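Local atomic coordinates of glyoxalase family protein (Bacillus cereus, PDB entry 1ZSW), a protein that binds a zinc ion and belongs to the glyoxalase (vicinal oxygen chelate) family, its exact reaction being unknown. Residues Gly93-Thr99 / Pro235-Arg241; Glu27-His31 / Ser218-Phe224. All coordinates share one frame; numbering follows the deposited sequence. Where two conformers were deposited one is given.

Contact 1: residues Gly93-Thr99 / Pro235-Arg241; sequences GRTYRGT and PTEKPGR
T95 holds OG1 beside its own backbone N and anti to the carbonyl carbon (chi1 -71°), which turns the hydroxyl to the backbone of G240 and R241. There it works both ways. It takes the N-H of G240, with N 2.9 Å from T95 OG1. It also gives its proton to R241 O, where T95 OG1 stands 2.7 Å away and well above the carbonyl plane. T95 CG2 lies 3.8 Å from E237 CD. E237 brings its carboxylate there on an extended chain, CG anti to the backbone N (chi1 164°). A water joins E237 OE1 to G98 N. The two segments are connecting loops, one from each of the two glyoxalase-family regions, and they run side by side in roughly opposite directions. Y96 and K238 form an isolated antiparallel hydrogen-bonded pair, with Y96 N to K238 O and K238 N to Y96 O both 2.9 Å. The two side chains cross beside each other, with K238 CB 3.9 Å from Y96 CB. K238 NZ is far from the ring, at most a weak cation-pi partner. At one end R241 N meets G93 O at 2.8 Å. The R241 guanidinium continues to a salt bridge with E147. At the other end T99 N binds P235 O, and E237 N binds T99 O at 2.8 Å.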
# COMPACT_ATOMS: atom_id res chain seq x y z
N GLY A 93 18.85 -9.61 -4.07
CA GLY A 93 18.66 -10.51 -5.21
C GLY A 93 17.26 -10.43 -5.83
O GLY A 93 16.45 -9.53 -5.51
N ARG A 94 16.98 -11.34 -6.75
CA ARG A 94 15.69 -11.36 -7.41
C ARG A 94 14.67 -11.94 -6.44
O ARG A 94 15.03 -12.60 -5.46
CB ARG A 94 15.73 -12.23 -8.67
CG ARG A 94 16.16 -13.68 -8.37
CD ARG A 94 15.87 -14.62 -9.57
NE ARG A 94 14.48 -14.51 -10.01
CZ ARG A 94 13.68 -15.53 -10.28
NH1 ARG A 94 14.13 -16.78 -10.22
NH2 ARG A 94 12.43 -15.30 -10.65
N THR A 95 13.40 -11.65 -6.71
CA THR A 95 12.29 -12.36 -6.07
C THR A 95 12.03 -13.67 -6.81
O THR A 95 11.93 -13.69 -8.05
CB THR A 95 11.01 -11.50 -6.13
OG1 THR A 95 11.16 -10.41 -5.23
CG2 THR A 95 9.81 -12.28 -5.70
N TYR A 96 11.92 -14.74 -6.04
CA TYR A 96 11.39 -15.99 -6.56
C TYR A 96 9.91 -16.03 -6.19
O TYR A 96 9.59 -16.15 -5.01
CB TYR A 96 12.14 -17.18 -5.94
CG TYR A 96 13.61 -17.23 -6.31
CD1 TYR A 96 14.56 -16.50 -5.60
CD2 TYR A 96 14.04 -18.03 -7.37
CE1 TYR A 96 15.91 -16.55 -5.94
CE2 TYR A 96 15.38 -18.08 -7.72
CZ TYR A 96 16.31 -17.34 -7.00
OH TYR A 96 17.64 -17.40 -7.36
N ARG A 97 9.03 -15.94 -7.19
CA ARG A 97 7.59 -15.95 -6.96
C ARG A 97 7.10 -17.21 -6.26
O ARG A 97 7.71 -18.28 -6.36
CB ARG A 97 6.77 -15.66 -8.21
CG ARG A 97 7.07 -14.27 -8.80
CD ARG A 97 6.27 -14.01 -10.06
NE ARG A 97 6.50 -12.62 -10.45
CZ ARG A 97 6.14 -12.08 -11.60
NH1 ARG A 97 5.51 -12.81 -12.53
NH2 ARG A 97 6.40 -10.78 -11.81
N GLY A 98 6.02 -17.06 -5.51
CA GLY A 98 5.39 -18.21 -4.87
C GLY A 98 4.24 -17.75 -4.01
O GLY A 98 3.66 -16.69 -4.27
N THR A 99 3.90 -18.56 -3.02
CA THR A 99 2.73 -18.30 -2.20
C THR A 99 3.13 -17.65 -0.87
O THR A 99 4.30 -17.33 -0.64
CB THR A 99 1.86 -19.57 -2.05
OG1 THR A 99 0.57 -19.25 -1.47
CG2 THR A 99 2.63 -20.65 -1.24
N PRO A 235 5.76 -23.67 -3.49
CA PRO A 235 6.71 -22.99 -2.61
C PRO A 235 6.26 -21.60 -2.22
O PRO A 235 5.61 -20.90 -2.99
CB PRO A 235 7.95 -22.82 -3.49
CG PRO A 235 7.75 -23.74 -4.64
CD PRO A 235 6.32 -23.90 -4.83
N THR A 236 6.71 -21.21 -1.04
CA THR A 236 6.50 -19.85 -0.56
C THR A 236 7.42 -18.94 -1.35
O THR A 236 8.58 -19.28 -1.72
CB THR A 236 6.83 -19.78 0.94
OG1 THR A 236 5.88 -20.58 1.66
CG2 THR A 236 6.72 -18.37 1.46
N GLU A 237 6.91 -17.73 -1.63
CA GLU A 237 7.77 -16.73 -2.27
C GLU A 237 9.04 -16.47 -1.49
O GLU A 237 9.01 -16.37 -0.25
CB GLU A 237 6.99 -15.40 -2.42
CG GLU A 237 7.88 -14.18 -2.72
CD GLU A 237 7.10 -12.95 -3.14
OE1 GLU A 237 6.37 -12.99 -4.17
OE2 GLU A 237 7.27 -11.94 -2.43
N LYS A 238 10.15 -16.32 -2.21
CA LYS A 238 11.41 -15.91 -1.61
C LYS A 238 11.64 -14.46 -2.03
O LYS A 238 11.99 -14.18 -3.17
CB LYS A 238 12.59 -16.80 -2.10
CG LYS A 238 12.45 -18.26 -1.73
CD LYS A 238 13.22 -19.12 -2.74
CE LYS A 238 13.54 -20.50 -2.17
NZ LYS A 238 14.22 -21.34 -3.22
N PRO A 239 11.37 -13.52 -1.13
CA PRO A 239 11.35 -12.13 -1.57
C PRO A 239 12.73 -11.53 -1.81
O PRO A 239 13.64 -11.74 -1.02
CB PRO A 239 10.71 -11.41 -0.38
CG PRO A 239 10.98 -12.26 0.79
CD PRO A 239 11.03 -13.68 0.29
N GLY A 240 12.80 -10.71 -2.84
CA GLY A 240 13.97 -9.87 -3.13
C GLY A 240 13.53 -8.55 -3.74
O GLY A 240 12.55 -7.97 -3.29
N ARG A 241 14.21 -8.09 -4.79
CA ARG A 241 13.79 -6.86 -5.45
C ARG A 241 12.41 -7.08 -6.04
O ARG A 241 12.08 -8.19 -6.52
CB ARG A 241 14.83 -6.44 -6.52
CG ARG A 241 14.80 -7.32 -7.75
CD ARG A 241 15.96 -7.05 -8.71
NE ARG A 241 16.00 -5.66 -9.15
CZ ARG A 241 16.76 -5.19 -10.14
NH1 ARG A 241 16.73 -3.89 -10.44
NH2 ARG A 241 17.52 -6.01 -10.85
O HOH W 1 12.76 -9.98 -8.98
O HOH W 2 9.61 -19.52 -4.40
O HOH W 3 4.76 -14.48 -5.64

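Contact 2: residues Glu27-His31 / Ser218-Phe224; sequences EIKGH and SIKGEAF
The lead-in to strand 31-38 meets the loop between strands 213-217 and 227-231, a loop that contains a type II beta turn from I219 to E222. S218 and I28 make the first bond. S218 OG donates to I28 O at 2.8 Å and comes from above the carbonyl plane, about 36° out of it. The hydroxyl gets there because OG sits between the backbone N and the carbonyl carbon of S218 (chi1 69°). S218 CB also rests 4.0 Å from I28 CG2. A water spans I28 N and S218 O. I219 points toward the lead-in, and in the conformers given its CD1 methyl touches both I28 O and the carboxylate of E27, 3.5 Å from OE1. K29 O and E222 OE1 are 4.1 Å apart and do not touch. One water bridges them, donating to both; a second lies near both, with more acceptors around it than it has protons. The second direct bond is H31 N to F224 O, 2.9 Å long and fairly straight. The same F224 O lies over one face of the H31 ring, 3.3 Å from CD2. The ring is fixed from elsewhere too, since H31 NE2 is hydrogen-bonded to E226 O. At the backbone angles of G30 a side chain would jam against K29 O, and its CA passes 3.4 Å from F224 O. I28 and H31 pack on strand 244-251, G30 is backbone hydrogen-bonded to R250 of that strand, H31 also touches strand 180-188, and F224 lies on L108 of strand 101-109 with its ring edge-to-face to W164.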
# COMPACT_ATOMS: atom_id res chain seq x y z
N GLU A 27 -14.89 1.03 12.03
CA GLU A 27 -14.73 0.75 10.60
C GLU A 27 -13.26 0.90 10.25
O GLU A 27 -12.50 1.57 10.97
CB GLU A 27 -15.55 1.71 9.72
CG GLU A 27 -14.97 3.12 9.57
CD GLU A 27 -15.88 4.12 8.83
OE1 GLU A 27 -16.85 3.70 8.16
OE2 GLU A 27 -15.61 5.33 8.93
N ILE A 28 -12.85 0.28 9.16
CA ILE A 28 -11.53 0.49 8.57
C ILE A 28 -11.78 1.15 7.23
O ILE A 28 -12.35 0.53 6.33
CB ILE A 28 -10.76 -0.85 8.38
CG1 ILE A 28 -10.40 -1.55 9.70
CG2 ILE A 28 -9.50 -0.66 7.52
CD1 ILE A 28 -9.32 -0.87 10.53
N LYS A 29 -11.32 2.38 7.05
CA LYS A 29 -11.66 3.14 5.84
C LYS A 29 -11.04 2.64 4.56
O LYS A 29 -11.57 2.90 3.49
CB LYS A 29 -11.39 4.62 6.02
CG LYS A 29 -12.40 5.25 7.01
CD LYS A 29 -12.54 6.74 6.78
CE LYS A 29 -13.67 7.02 5.82
NZ LYS A 29 -13.98 8.47 5.68
N GLY A 30 -9.91 1.95 4.66
CA GLY A 30 -9.19 1.56 3.45
C GLY A 30 -7.72 1.27 3.73
O GLY A 30 -7.25 1.33 4.88
N HIS A 31 -7.01 0.97 2.67
CA HIS A 31 -5.55 0.84 2.75
C HIS A 31 -4.92 2.18 3.11
O HIS A 31 -5.37 3.26 2.67
CB HIS A 31 -4.91 0.36 1.44
CG HIS A 31 -5.61 -0.80 0.80
ND1 HIS A 31 -5.92 -1.94 1.50
CD2 HIS A 31 -6.03 -1.01 -0.49
CE1 HIS A 31 -6.50 -2.81 0.69
NE2 HIS A 31 -6.60 -2.27 -0.52
N SER A 218 -13.08 -3.48 2.95
CA SER A 218 -13.10 -2.95 4.32
C SER A 218 -14.39 -2.21 4.59
O SER A 218 -14.97 -2.32 5.69
CB SER A 218 -11.87 -2.04 4.60
OG SER A 218 -11.88 -0.83 3.88
N ILE A 219 -14.83 -1.47 3.57
CA ILE A 219 -16.14 -0.80 3.53
C ILE A 219 -16.92 -1.48 2.41
O ILE A 219 -16.43 -1.59 1.28
CB ILE A 219 -16.02 0.74 3.25
CG1 ILE A 219 -15.18 1.48 4.32
CG2 ILE A 219 -17.43 1.41 3.14
CD1 ILE A 219 -15.75 1.43 5.76
N LYS A 220 -18.13 -1.97 2.68
CA LYS A 220 -18.90 -2.59 1.61
C LYS A 220 -19.15 -1.64 0.44
O LYS A 220 -19.62 -0.49 0.62
CB LYS A 220 -20.26 -3.12 2.15
CG LYS A 220 -21.10 -3.74 1.06
CD LYS A 220 -22.17 -4.63 1.67
CE LYS A 220 -23.36 -4.78 0.74
NZ LYS A 220 -24.42 -5.59 1.40
N GLY A 221 -18.80 -2.10 -0.76
CA GLY A 221 -19.02 -1.34 -1.99
C GLY A 221 -17.86 -0.48 -2.43
O GLY A 221 -17.89 0.08 -3.53
N GLU A 222 -16.83 -0.36 -1.58
CA GLU A 222 -15.70 0.53 -1.88
C GLU A 222 -14.43 -0.24 -2.25
O GLU A 222 -14.14 -1.32 -1.68
CB GLU A 222 -15.41 1.45 -0.71
CG GLU A 222 -16.56 2.36 -0.30
CD GLU A 222 -16.14 3.37 0.75
OE1 GLU A 222 -15.01 3.26 1.28
OE2 GLU A 222 -16.95 4.27 1.08
N ALA A 223 -13.71 0.32 -3.22
CA ALA A 223 -12.48 -0.26 -3.75
C ALA A 223 -11.29 0.03 -2.83
O ALA A 223 -10.27 -0.65 -2.93
CB ALA A 223 -12.17 0.28 -5.12
N PHE A 224 -11.42 1.06 -2.01
CA PHE A 224 -10.25 1.68 -1.36
C PHE A 224 -9.61 0.79 -0.30
O PHE A 224 -8.50 1.08 0.16
CB PHE A 224 -10.64 3.00 -0.70
CG PHE A 224 -11.55 3.83 -1.54
CD1 PHE A 224 -11.19 4.19 -2.82
CD2 PHE A 224 -12.78 4.21 -1.03
CE1 PHE A 224 -12.04 4.92 -3.62
CE2 PHE A 224 -13.65 4.95 -1.81
CZ PHE A 224 -13.28 5.31 -3.10
O HOH W 4 -15.07 -1.36 8.20
O HOH W 5 -12.96 1.47 1.52
O HOH W 6 -13.57 4.75 3.02

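How the contacts relate
Contacts 1 and 2 lie on opposite sides of the chain's centre. Their centres are 29 Å apart and their nearest atoms about 17 Å, so they do not touch. Along the chain their segments alternate, and each contact joins a part of the N-terminal half to a part of the C-terminal half. The zinc ion is held by H33, H246 and E294. Contact 2 leads into strand 31-38, which carries H33; the H31 side chain is about 7 Å from that of H33 and about 11 Å from the metal. Contact 1 leads into strand 244-251, which carries H246; the P239 side chain is about 11 Å from that of H246. Neither contact supplies a zinc ligand.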